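Local structure of dihydropteroate synthase (Clostridioides difficile, 6PZ2) at residues V78-K83 with L104-T109; M110-W115 with E133-H138; K129-V134 with K171-L176. The protein probably catalyses the condensation of 6-hydroxymethyl-7,8-dihydropterin pyrophosphate with p-aminobenzoate to give dihydropteroate, a step of folate synthesis. All blocks are in the same frame, centred on the assembly; numbering follows the deposited sequence.

Contact 1: residues V78-K83 with L104-T109; sequences VIKKLK and LKLGVT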
loop_
_atom_site.group_PDB
_atom_site.type_symbol
_atom_site.label_atom_id
_atom_site.label_comp_id
_atom_site.label_asym_id
_atom_site.label_seq_id
_atom_site.Cartn_x
_atom_site.Cartn_y
_atom_site.Cartn_z
ATOM N N VAL A 78 -19.435 27.169 4.544
ATOM C CA VAL A 78 -18.165 26.556 4.147
ATOM C C VAL A 78 -18.058 26.527 2.624
ATOM O O VAL A 78 -16.976 26.822 2.100
ATOM C CB VAL A 78 -17.984 25.148 4.743
ATOM C CG1 VAL A 78 -16.674 24.524 4.306
ATOM C CG2 VAL A 78 -18.116 25.167 6.256
ATOM N N ILE A 79 -19.153 26.171 1.943
ATOM C CA ILE A 79 -19.153 26.161 0.471
ATOM C C ILE A 79 -18.835 27.564 -0.055
ATOM O O ILE A 79 -18.044 27.699 -0.986
ATOM C CB ILE A 79 -20.491 25.662 -0.094
ATOM C CG1 ILE A 79 -20.715 24.188 0.209
ATOM C CG2 ILE A 79 -20.571 25.948 -1.589
ATOM C CD1 ILE A 79 -22.122 23.751 -0.049
ATOM N N LYS A 80 -19.438 28.590 0.549
ATOM C CA LYS A 80 -19.207 29.945 0.044
ATOM C C LYS A 80 -17.724 30.292 0.170
ATOM O O LYS A 80 -17.158 30.747 -0.811
ATOM C CB LYS A 80 -20.076 31.007 0.731
ATOM C CG LYS A 80 -21.306 31.397 -0.077
ATOM C CD LYS A 80 -21.925 32.731 0.278
ATOM C CE LYS A 80 -21.459 33.897 -0.567
ATOM N NZ LYS A 80 -20.364 34.627 0.117
ATOM N N LYS A 81 -17.108 30.058 1.330
ATOM C CA LYS A 81 -15.693 30.394 1.485
ATOM C C LYS A 81 -14.819 29.514 0.593
ATOM O O LYS A 81 -13.879 30.028 -0.013
ATOM C CB LYS A 81 -15.201 30.269 2.926
ATOM C CG LYS A 81 -15.491 31.484 3.780
ATOM C CD LYS A 81 -14.317 31.968 4.581
ATOM C CE LYS A 81 -14.596 33.351 5.126
ATOM N NZ LYS A 81 -14.033 33.515 6.485
ATOM N N LEU A 82 -15.129 28.229 0.478
ATOM C CA LEU A 82 -14.322 27.386 -0.395
ATOM C C LEU A 82 -14.306 27.951 -1.821
ATOM O O LEU A 82 -13.283 27.963 -2.485
ATOM C CB LEU A 82 -14.903 25.970 -0.422
ATOM C CG LEU A 82 -14.685 25.141 0.836
ATOM C CD1 LEU A 82 -15.440 23.829 0.733
ATOM C CD2 LEU A 82 -13.211 24.889 1.057
ATOM N N LYS A 83 -15.484 28.312 -2.302
ATOM C CA LYS A 83 -15.682 28.749 -3.676
ATOM C C LYS A 83 -14.936 30.062 -3.934
ATOM O O LYS A 83 -14.423 30.235 -5.026
ATOM C CB LYS A 83 -17.174 28.931 -3.969
ATOM C CG LYS A 83 -17.948 27.634 -4.164
ATOM C CD LYS A 83 -17.460 26.815 -5.341
ATOM C CE LYS A 83 -17.240 27.669 -6.572
ATOM N NZ LYS A 83 -17.464 26.883 -7.805
ATOM N N LEU A 104 -25.717 22.693 -4.836
ATOM C CA LEU A 104 -25.465 22.745 -6.272
ATOM C C LEU A 104 -25.730 24.160 -6.799
ATOM O O LEU A 104 -25.017 24.634 -7.684
ATOM C CB LEU A 104 -26.356 21.712 -6.963
ATOM C CG LEU A 104 -25.860 20.273 -6.852
ATOM C CD1 LEU A 104 -26.920 19.301 -7.330
ATOM C CD2 LEU A 104 -24.583 20.089 -7.651
ATOM N N LYS A 105 -26.729 24.860 -6.251
ATOM C CA LYS A 105 -26.908 26.257 -6.640
ATOM C C LYS A 105 -25.655 27.071 -6.305
ATOM O O LYS A 105 -25.301 27.970 -7.054
ATOM C CB LYS A 105 -28.090 26.920 -5.934
ATOM C CG LYS A 105 -29.475 26.479 -6.370
ATOM C CD LYS A 105 -30.534 27.043 -5.438
ATOM C CE LYS A 105 -31.921 26.509 -5.703
ATOM N NZ LYS A 105 -32.878 26.931 -4.650
ATOM N N LEU A 106 -24.966 26.771 -5.215
ATOM C CA LEU A 106 -23.728 27.511 -4.866
ATOM C C LEU A 106 -22.496 27.019 -5.631
ATOM O O LEU A 106 -21.414 27.530 -5.364
ATOM C CB LEU A 106 -23.478 27.385 -3.365
ATOM C CG LEU A 106 -24.521 28.058 -2.480
ATOM C CD1 LEU A 106 -24.351 27.648 -1.027
ATOM C CD2 LEU A 106 -24.442 29.571 -2.615
ATOM N N GLY A 107 -22.596 26.060 -6.551
ATOM C CA GLY A 107 -21.434 25.723 -7.407
ATOM C C GLY A 107 -20.658 24.480 -6.968
ATOM O O GLY A 107 -19.620 24.163 -7.522
ATOM N N VAL A 108 -21.139 23.737 -5.982
ATOM C CA VAL A 108 -20.654 22.378 -5.769
ATOM C C VAL A 108 -20.731 21.577 -7.075
ATOM O O VAL A 108 -21.694 21.697 -7.814
ATOM C CB VAL A 108 -21.498 21.762 -4.640
ATOM C CG1 VAL A 108 -21.549 20.261 -4.659
ATOM C CG2 VAL A 108 -21.015 22.286 -3.297
ATOM N N THR A 109 -19.768 20.686 -7.305
ATOM C CA THR A 109 -19.650 19.912 -8.550
ATOM C C THR A 109 -20.323 18.538 -8.474
ATOM O O THR A 109 -20.845 18.092 -9.465
ATOM C CB THR A 109 -18.178 19.695 -8.913
ATOM O OG1 THR A 109 -17.596 20.995 -8.961
ATOM C CG2 THR A 109 -17.984 18.982 -10.229
#
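Ile-79 reaches from helix 68-85 over the turn that ends helix 97-105, its two branches dividing the work. CG2, anti to the backbone N, meets the CB of Leu-106 at 3.7 Å. The other branch ends in CD1, which lies 3.7 Å from CG2 of Val-108. Ile-79 crosses both partner side chains at about a right angle, and Val-108 CG2 also comes near its CG1. One turn further on, Lys-83 covers the turn from its exposed side. Its CG, anti to the carbonyl carbon (chi1 -76°), lies 3.7 Å from the carbonyl O of Leu-106. Bends at chi2 and chi3 then fold CD and CE round, and NZ makes a weak hydrogen bond to Gly-107 O, 3.5 Å away. Gly-107 takes a positive phi of 100° as the first residue to leave the helix. The contact therefore grades from a buried apolar part around Ile-79 and Val-108 to a polar, exposed edge at Lys-83. Val-108 also packs on Ile-90 and Ile-92 of strand 90-93, and Ile-79 on Leu-54 of strand 51-55. Glycine with positive phi and bonds back into the last turn is the Schellman motif, used here to lead helix 97-105 toward strand 110-113, against the neighbouring helix in the outer layer of a TIM barrel.

Contact 2: residues M110-W115 with E133-H138; sequences MVNDVW and EVCIMH. With PT1 (pteroic acid), chain K.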
loop_
_atom_site.group_PDB
_atom_site.type_symbol
_atom_site.label_atom_id
_atom_site.label_comp_id
_atom_site.label_asym_id
_atom_site.label_seq_id
_atom_site.Cartn_x
_atom_site.Cartn_y
_atom_site.Cartn_z
ATOM N N MET A 110 -20.317 17.857 -7.340
ATOM C CA MET A 110 -20.723 16.462 -7.305
ATOM C C MET A 110 -21.577 16.238 -6.052
ATOM O O MET A 110 -21.330 16.855 -5.039
ATOM C CB MET A 110 -19.481 15.567 -7.204
ATOM C CG MET A 110 -19.759 14.125 -6.755
ATOM S SD MET A 110 -18.265 13.066 -6.651
ATOM C CE MET A 110 -17.953 12.764 -8.388
ATOM N N VAL A 111 -22.596 15.403 -6.148
ATOM C CA VAL A 111 -23.317 14.970 -4.983
ATOM C C VAL A 111 -22.787 13.569 -4.674
ATOM O O VAL A 111 -22.825 12.679 -5.494
ATOM C CB VAL A 111 -24.840 14.970 -5.226
ATOM C CG1 VAL A 111 -25.590 14.373 -4.048
ATOM C CG2 VAL A 111 -25.374 16.359 -5.546
ATOM N N ASN A 112 -22.340 13.398 -3.456
ATOM C CA ASN A 112 -21.921 12.153 -2.950
ATOM C C ASN A 112 -23.059 11.564 -2.111
ATOM O O ASN A 112 -23.157 11.857 -0.921
ATOM C CB ASN A 112 -20.643 12.341 -2.126
ATOM C CG ASN A 112 -20.123 11.043 -1.543
ATOM O OD1 ASN A 112 -20.445 9.990 -2.082
ATOM N ND2 ASN A 112 -19.352 11.111 -0.458
ATOM N N ASP A 113 -23.828 10.656 -2.687
ATOM C CA ASP A 113 -25.014 10.128 -1.989
ATOM C C ASP A 113 -24.746 8.736 -1.418
ATOM O O ASP A 113 -24.758 7.771 -2.163
ATOM C CB ASP A 113 -26.185 10.032 -2.964
ATOM C CG ASP A 113 -27.506 9.653 -2.317
ATOM O OD1 ASP A 113 -27.506 9.258 -1.134
ATOM O OD2 ASP A 113 -28.535 9.810 -2.993
ATOM N N VAL A 114 -24.657 8.624 -0.101
ATOM C CA VAL A 114 -24.368 7.344 0.551
ATOM C C VAL A 114 -25.606 6.451 0.621
ATOM O O VAL A 114 -25.515 5.393 1.242
ATOM C CB VAL A 114 -23.784 7.505 1.966
ATOM C CG1 VAL A 114 -22.470 8.285 1.952
ATOM C CG2 VAL A 114 -24.785 8.119 2.936
ATOM N N TRP A 115 -26.716 6.845 0.013
ATOM C CA TRP A 115 -27.849 5.921 -0.192
ATOM C C TRP A 115 -28.127 5.690 -1.679
ATOM O O TRP A 115 -29.068 5.008 -2.044
ATOM C CB TRP A 115 -29.080 6.443 0.543
ATOM C CG TRP A 115 -29.054 6.016 1.970
ATOM C CD1 TRP A 115 -28.743 6.755 3.071
ATOM C CD2 TRP A 115 -29.297 4.682 2.429
ATOM N NE1 TRP A 115 -28.798 5.969 4.200
ATOM C CE2 TRP A 115 -29.126 4.693 3.830
ATOM C CE3 TRP A 115 -29.637 3.491 1.781
ATOM C CZ2 TRP A 115 -29.275 3.543 4.598
ATOM C CZ3 TRP A 115 -29.825 2.365 2.550
ATOM C CH2 TRP A 115 -29.646 2.397 3.933
ATOM N N GLU A 133 -22.479 15.939 -11.227
ATOM C CA GLU A 133 -21.887 14.624 -11.093
ATOM C C GLU A 133 -22.481 14.006 -9.834
ATOM O O GLU A 133 -22.862 14.745 -8.935
ATOM C CB GLU A 133 -20.375 14.730 -10.975
ATOM C CG GLU A 133 -19.885 15.930 -11.734
ATOM C CD GLU A 133 -18.825 15.565 -12.729
ATOM O OE1 GLU A 133 -19.191 15.279 -13.879
ATOM O OE2 GLU A 133 -17.664 15.519 -12.301
ATOM N N VAL A 134 -22.585 12.690 -9.839
ATOM C CA VAL A 134 -23.054 11.988 -8.666
ATOM C C VAL A 134 -22.200 10.734 -8.429
ATOM O O VAL A 134 -21.853 9.978 -9.345
ATOM C CB VAL A 134 -24.550 11.652 -8.786
ATOM C CG1 VAL A 134 -24.890 10.924 -10.071
ATOM C CG2 VAL A 134 -25.072 10.864 -7.590
ATOM N N CYS A 135 -21.931 10.507 -7.151
ATOM C CA CYS A 135 -21.444 9.259 -6.698
ATOM C C CYS A 135 -22.613 8.477 -6.106
ATOM O O CYS A 135 -23.173 8.854 -5.088
ATOM C CB CYS A 135 -20.336 9.421 -5.662
ATOM S SG CYS A 135 -19.699 7.843 -5.025
ATOM N N ILE A 136 -22.853 7.329 -6.713
ATOM C CA ILE A 136 -23.880 6.411 -6.277
ATOM C C ILE A 136 -23.221 5.304 -5.466
ATOM O O ILE A 136 -22.566 4.433 -6.015
ATOM C CB ILE A 136 -24.619 5.785 -7.473
ATOM C CG1 ILE A 136 -25.266 6.849 -8.356
ATOM C CG2 ILE A 136 -25.624 4.747 -6.994
ATOM C CD1 ILE A 136 -26.012 6.276 -9.549
ATOM N N MET A 137 -23.477 5.315 -4.181
ATOM C CA MET A 137 -22.859 4.393 -3.303
ATOM C C MET A 137 -23.861 3.304 -2.901
ATOM O O MET A 137 -25.003 3.614 -2.636
ATOM C CB MET A 137 -22.360 5.102 -2.044
ATOM C CG MET A 137 -21.405 4.248 -1.230
ATOM S SD MET A 137 -21.072 4.835 0.428
ATOM C CE MET A 137 -22.458 4.112 1.309
ATOM N N HIS A 138 -23.397 2.063 -2.853
ATOM C CA HIS A 138 -24.193 0.933 -2.404
ATOM C C HIS A 138 -24.390 1.025 -0.893
ATOM O O HIS A 138 -23.420 1.217 -0.161
ATOM C CB HIS A 138 -23.528 -0.410 -2.752
ATOM C CG HIS A 138 -24.260 -1.563 -2.150
ATOM N ND1 HIS A 138 -23.893 -2.146 -0.949
ATOM C CD2 HIS A 138 -25.397 -2.176 -2.543
ATOM C CE1 HIS A 138 -24.760 -3.095 -0.652
ATOM N NE2 HIS A 138 -25.694 -3.133 -1.615
HETATM C C2 PT1 K . -17.632 6.025 1.450
HETATM C C3 PT1 K . -18.016 6.881 2.561
HETATM C C5 PT1 K . -18.670 8.128 2.160
HETATM N N6 PT1 K . -17.794 6.615 3.875
HETATM C C7 PT1 K . -18.523 7.520 -0.106
HETATM N N9 PT1 K . -18.902 8.360 0.868
HETATM C C10 PT1 K . -18.209 7.479 4.816
HETATM N N11 PT1 K . -18.749 7.814 -1.400
HETATM C C12 PT1 K . -18.872 8.654 4.441
HETATM C C21 PT1 K . -16.837 1.878 10.046
HETATM O O22 PT1 K . -17.176 0.703 9.837
HETATM O O1 PT1 K . -17.019 4.851 1.661
HETATM N N4 PT1 K . -17.919 6.353 0.174
HETATM N N8 PT1 K . -19.053 8.975 3.139
HETATM C C13 PT1 K . -17.985 7.149 6.276
HETATM N N14 PT1 K . -18.700 5.911 6.570
HETATM C C15 PT1 K . -18.251 4.996 7.456
HETATM C C16 PT1 K . -17.234 5.270 8.378
HETATM C C17 PT1 K . -18.785 3.716 7.397
HETATM C C18 PT1 K . -16.806 4.265 9.242
HETATM C C19 PT1 K . -18.355 2.708 8.255
HETATM C C20 PT1 K . -17.354 2.983 9.172
HETATM O O23 PT1 K . -16.025 2.124 10.940
#
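Met-110 and Glu-133 open the parallel pairing of strands 110-113 and 133-137, their side chains crossing at about a right angle with the two CB atoms 4.0 Å apart. This ladder is the regular, tightly spaced part of the contact. Val-111 is held through both its N and its O: its N donates to Glu-133 O at 2.9 Å, and its O accepts from Cys-135 N with an angle of 163° at the hydrogen. Asp-113 N continues the series to Cys-135 O. The pairing then slackens, the CA atoms of Asp-113 and Ile-136 standing 5.8 Å apart and the Met-137 N to Asp-113 O bond being weak. Beyond it the chain turns aside in an Asx turn, where Asp-113 OD1 accepts from Trp-115 N, and Trp-115, partly exposed, points its CB away from the other strand. Met-137 bridges this looser end, its bent chain laying CE 3.7 Å from Val-114 CB while SD faces N4 of pteroic acid. Asn-112, with CG anti to the backbone N (chi1 180°), turns its amide to the pterin edge. OD1 accepts from N11 at 2.8 Å and ND2 donates to N9 at 3.1 Å. Asp-53 accepts a further bond from ND2, which probably fixes the amide's rotation. This paired donor and acceptor implies that Asn-112 recognises the 2-aminopyrimidine edge of the pterin, while Met-137 SD and Val-114 CG1 lie over one ring face.

Contact 3: residues K129-V134 with K171-L176; sequences KYDAEV and KEKIVL. With SO4 (sulfate ion), chain I.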
loop_
_atom_site.group_PDB
_atom_site.type_symbol
_atom_site.label_atom_id
_atom_site.label_comp_id
_atom_site.label_asym_id
_atom_site.label_seq_id
_atom_site.Cartn_x
_atom_site.Cartn_y
_atom_site.Cartn_z
ATOM N N LYS A 129 -31.335 18.075 -12.901
ATOM C CA LYS A 129 -31.654 19.495 -12.992
ATOM C C LYS A 129 -30.387 20.358 -13.036
ATOM O O LYS A 129 -30.383 21.329 -13.769
ATOM C CB LYS A 129 -32.521 19.867 -11.793
ATOM C CG LYS A 129 -32.836 21.340 -11.571
ATOM C CD LYS A 129 -33.851 21.435 -10.423
ATOM C CE LYS A 129 -34.414 22.811 -10.155
ATOM N NZ LYS A 129 -35.437 22.739 -9.082
ATOM N N TYR A 130 -29.342 20.042 -12.250
ATOM C CA TYR A 130 -28.177 20.909 -12.225
ATOM C C TYR A 130 -27.080 20.323 -13.108
ATOM O O TYR A 130 -25.992 20.868 -13.166
ATOM C CB TYR A 130 -27.724 21.199 -10.790
ATOM C CG TYR A 130 -28.705 22.053 -10.033
ATOM C CD1 TYR A 130 -28.697 23.436 -10.123
ATOM C CD2 TYR A 130 -29.699 21.456 -9.278
ATOM C CE1 TYR A 130 -29.627 24.208 -9.444
ATOM C CE2 TYR A 130 -30.645 22.206 -8.604
ATOM C CZ TYR A 130 -30.627 23.584 -8.712
ATOM O OH TYR A 130 -31.601 24.283 -8.062
ATOM N N ASP A 131 -27.342 19.206 -13.768
ATOM C CA ASP A 131 -26.298 18.570 -14.541
ATOM C C ASP A 131 -25.118 18.229 -13.641
ATOM O O ASP A 131 -23.964 18.433 -14.007
ATOM C CB ASP A 131 -25.765 19.496 -15.632
ATOM C CG ASP A 131 -26.485 19.251 -16.936
ATOM O OD1 ASP A 131 -26.241 18.187 -17.575
ATOM O OD2 ASP A 131 -27.319 20.098 -17.247
ATOM N N ALA A 132 -25.408 17.725 -12.459
ATOM C CA ALA A 132 -24.319 17.484 -11.515
ATOM C C ALA A 132 -23.673 16.114 -11.785
ATOM O O ALA A 132 -24.256 15.212 -12.410
ATOM C CB ALA A 132 -24.882 17.533 -10.124
ATOM N N GLU A 133 -22.479 15.939 -11.227
ATOM C CA GLU A 133 -21.887 14.624 -11.093
ATOM C C GLU A 133 -22.481 14.006 -9.834
ATOM O O GLU A 133 -22.862 14.745 -8.935
ATOM C CB GLU A 133 -20.375 14.730 -10.975
ATOM C CG GLU A 133 -19.885 15.930 -11.734
ATOM C CD GLU A 133 -18.825 15.565 -12.729
ATOM O OE1 GLU A 133 -19.191 15.279 -13.879
ATOM O OE2 GLU A 133 -17.664 15.519 -12.301
ATOM N N VAL A 134 -22.585 12.690 -9.839
ATOM C CA VAL A 134 -23.054 11.988 -8.666
ATOM C C VAL A 134 -22.200 10.734 -8.429
ATOM O O VAL A 134 -21.853 9.978 -9.345
ATOM C CB VAL A 134 -24.550 11.652 -8.786
ATOM C CG1 VAL A 134 -24.890 10.924 -10.071
ATOM C CG2 VAL A 134 -25.072 10.864 -7.590
ATOM N N LYS A 171 -24.883 9.566 -18.467
ATOM C CA LYS A 171 -24.078 8.418 -18.037
ATOM C C LYS A 171 -22.677 8.866 -17.617
ATOM O O LYS A 171 -22.147 8.369 -16.651
ATOM C CB LYS A 171 -23.983 7.377 -19.153
ATOM C CG LYS A 171 -25.100 6.346 -19.116
ATOM C CD LYS A 171 -25.231 5.503 -20.368
ATOM C CE LYS A 171 -26.314 4.455 -20.204
ATOM N NZ LYS A 171 -26.361 3.520 -21.353
ATOM N N GLU A 172 -22.126 9.866 -18.279
ATOM C CA GLU A 172 -20.776 10.283 -18.003
ATOM C C GLU A 172 -20.708 10.996 -16.645
ATOM O O GLU A 172 -19.624 11.348 -16.209
ATOM C CB GLU A 172 -20.306 11.219 -19.113
ATOM C CG GLU A 172 -20.855 12.613 -18.918
ATOM C CD GLU A 172 -20.930 13.439 -20.184
ATOM O OE1 GLU A 172 -21.631 13.006 -21.119
ATOM O OE2 GLU A 172 -20.291 14.508 -20.219
ATOM N N LYS A 173 -21.832 11.234 -15.970
ATOM C CA LYS A 173 -21.778 11.994 -14.738
ATOM C C LYS A 173 -21.719 11.049 -13.540
ATOM O O LYS A 173 -21.659 11.529 -12.410
ATOM C CB LYS A 173 -23.042 12.832 -14.534
ATOM C CG LYS A 173 -23.243 13.934 -15.551
ATOM C CD LYS A 173 -22.119 14.933 -15.539
ATOM C CE LYS A 173 -22.464 16.097 -16.432
ATOM N NZ LYS A 173 -21.735 17.297 -15.991
ATOM N N ILE A 174 -21.851 9.762 -13.797
ATOM C CA ILE A 174 -22.001 8.810 -12.706
ATOM C C ILE A 174 -20.657 8.148 -12.353
ATOM O O ILE A 174 -19.845 7.804 -13.224
ATOM C CB ILE A 174 -23.059 7.754 -13.048
ATOM C CG1 ILE A 174 -24.433 8.415 -13.182
ATOM C CG2 ILE A 174 -23.071 6.627 -12.018
ATOM C CD1 ILE A 174 -25.468 7.508 -13.802
ATOM N N VAL A 175 -20.476 8.024 -11.047
ATOM C CA VAL A 175 -19.397 7.338 -10.386
ATOM C C VAL A 175 -20.046 6.327 -9.438
ATOM O O VAL A 175 -20.979 6.713 -8.747
ATOM C CB VAL A 175 -18.517 8.344 -9.620
ATOM C CG1 VAL A 175 -17.447 7.644 -8.803
ATOM C CG2 VAL A 175 -17.849 9.349 -10.543
ATOM N N LEU A 176 -19.539 5.095 -9.356
ATOM C CA LEU A 176 -20.071 4.089 -8.429
ATOM C C LEU A 176 -19.076 3.781 -7.301
ATOM O O LEU A 176 -17.860 3.800 -7.484
ATOM C CB LEU A 176 -20.377 2.799 -9.194
ATOM C CG LEU A 176 -21.156 2.931 -10.502
ATOM C CD1 LEU A 176 -21.305 1.565 -11.160
ATOM C CD2 LEU A 176 -22.526 3.550 -10.272
HETATM S S SO4 I . -22.628 19.698 -18.687
HETATM O O1 SO4 I . -23.472 20.915 -18.769
HETATM O O2 SO4 I . -23.059 18.917 -17.506
HETATM O O3 SO4 I . -21.192 20.091 -18.600
HETATM O O4 SO4 I . -22.864 18.820 -19.854
#
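Lys-173 and Glu-133 cross at about a right angle at the start of two parallel strands, the lysine chain running past the carboxylate instead of meeting it head on. Thus Glu-133 OE1 approaches the lysine's CD, at 3.4 Å, more closely than its charged end, and the ion pair with NZ is long at 3.9 Å. The lysine leaves its backbone with CG anti to the carbonyl carbon; CB and CG lie against Ala-132 O, CB at 3.4 Å, and the bend at chi2 (-61°) turns CD toward Glu-133 OE1. The remaining chain is extended and carries NZ to Asp-131 O, 3.2 Å away and 37° out of the carbonyl plane. NZ also donates to O2 of a sulfate ion at 2.6 Å, probably taken up from the crystallisation liquor. Asp-131 is exposed and lies beside the same sulfate oxygen. The ammonium probably lessens the repulsion that the anion would otherwise meet from that carboxylate. Val-134 and Ile-174 are arranged quite differently: they lie side by side and point the same way, with their CG1 atoms 4.0 Å apart. Between them the backbone forms a short parallel ladder. Val-134 N donates to Lys-173 O at 3.0 Å, and Val-134 O receives Val-175 N at 2.9 Å, nearly along the C=O axis. The Lys-173 NZ bonds lie at the outer end of the contact; Val-134 and Ile-174 pack on the other face of the sheet from Glu-133. Asp-131 takes positive phi in a Schellman motif ending helix 123-129, while residues 171-173 form a 3-10 turn leading into strand 174-177. Ile-174 packs on Ala-164 of helix 149-166, the connecting helix of this beta-alpha-beta unit, and Ala-132 rests on Leu-104 of helix 97-105.

The three contacts follow successive beta-alpha units of a TIM barrel. Contact 1 closes before the other two open, and its centre lies about 17 Å from each of theirs. The centres of contacts 2 and 3 are about 9 Å apart, and both use strand 133-137, which lies between 110-113 and 174-177 in the parallel sheet. Leu-104 packs on Val-111 and Ala-132, so the end of helix 97-105 leans on both later contacts. A probable hydrogen bond from Ile-136 N to Val-175 O continues the pairing of 133-137 with 174-177. Strand 133-137 thus joins contact 2, which faces the pterin, to contact 3 at its outer flank, while contact 1 lies in the helical layer outside the sheet.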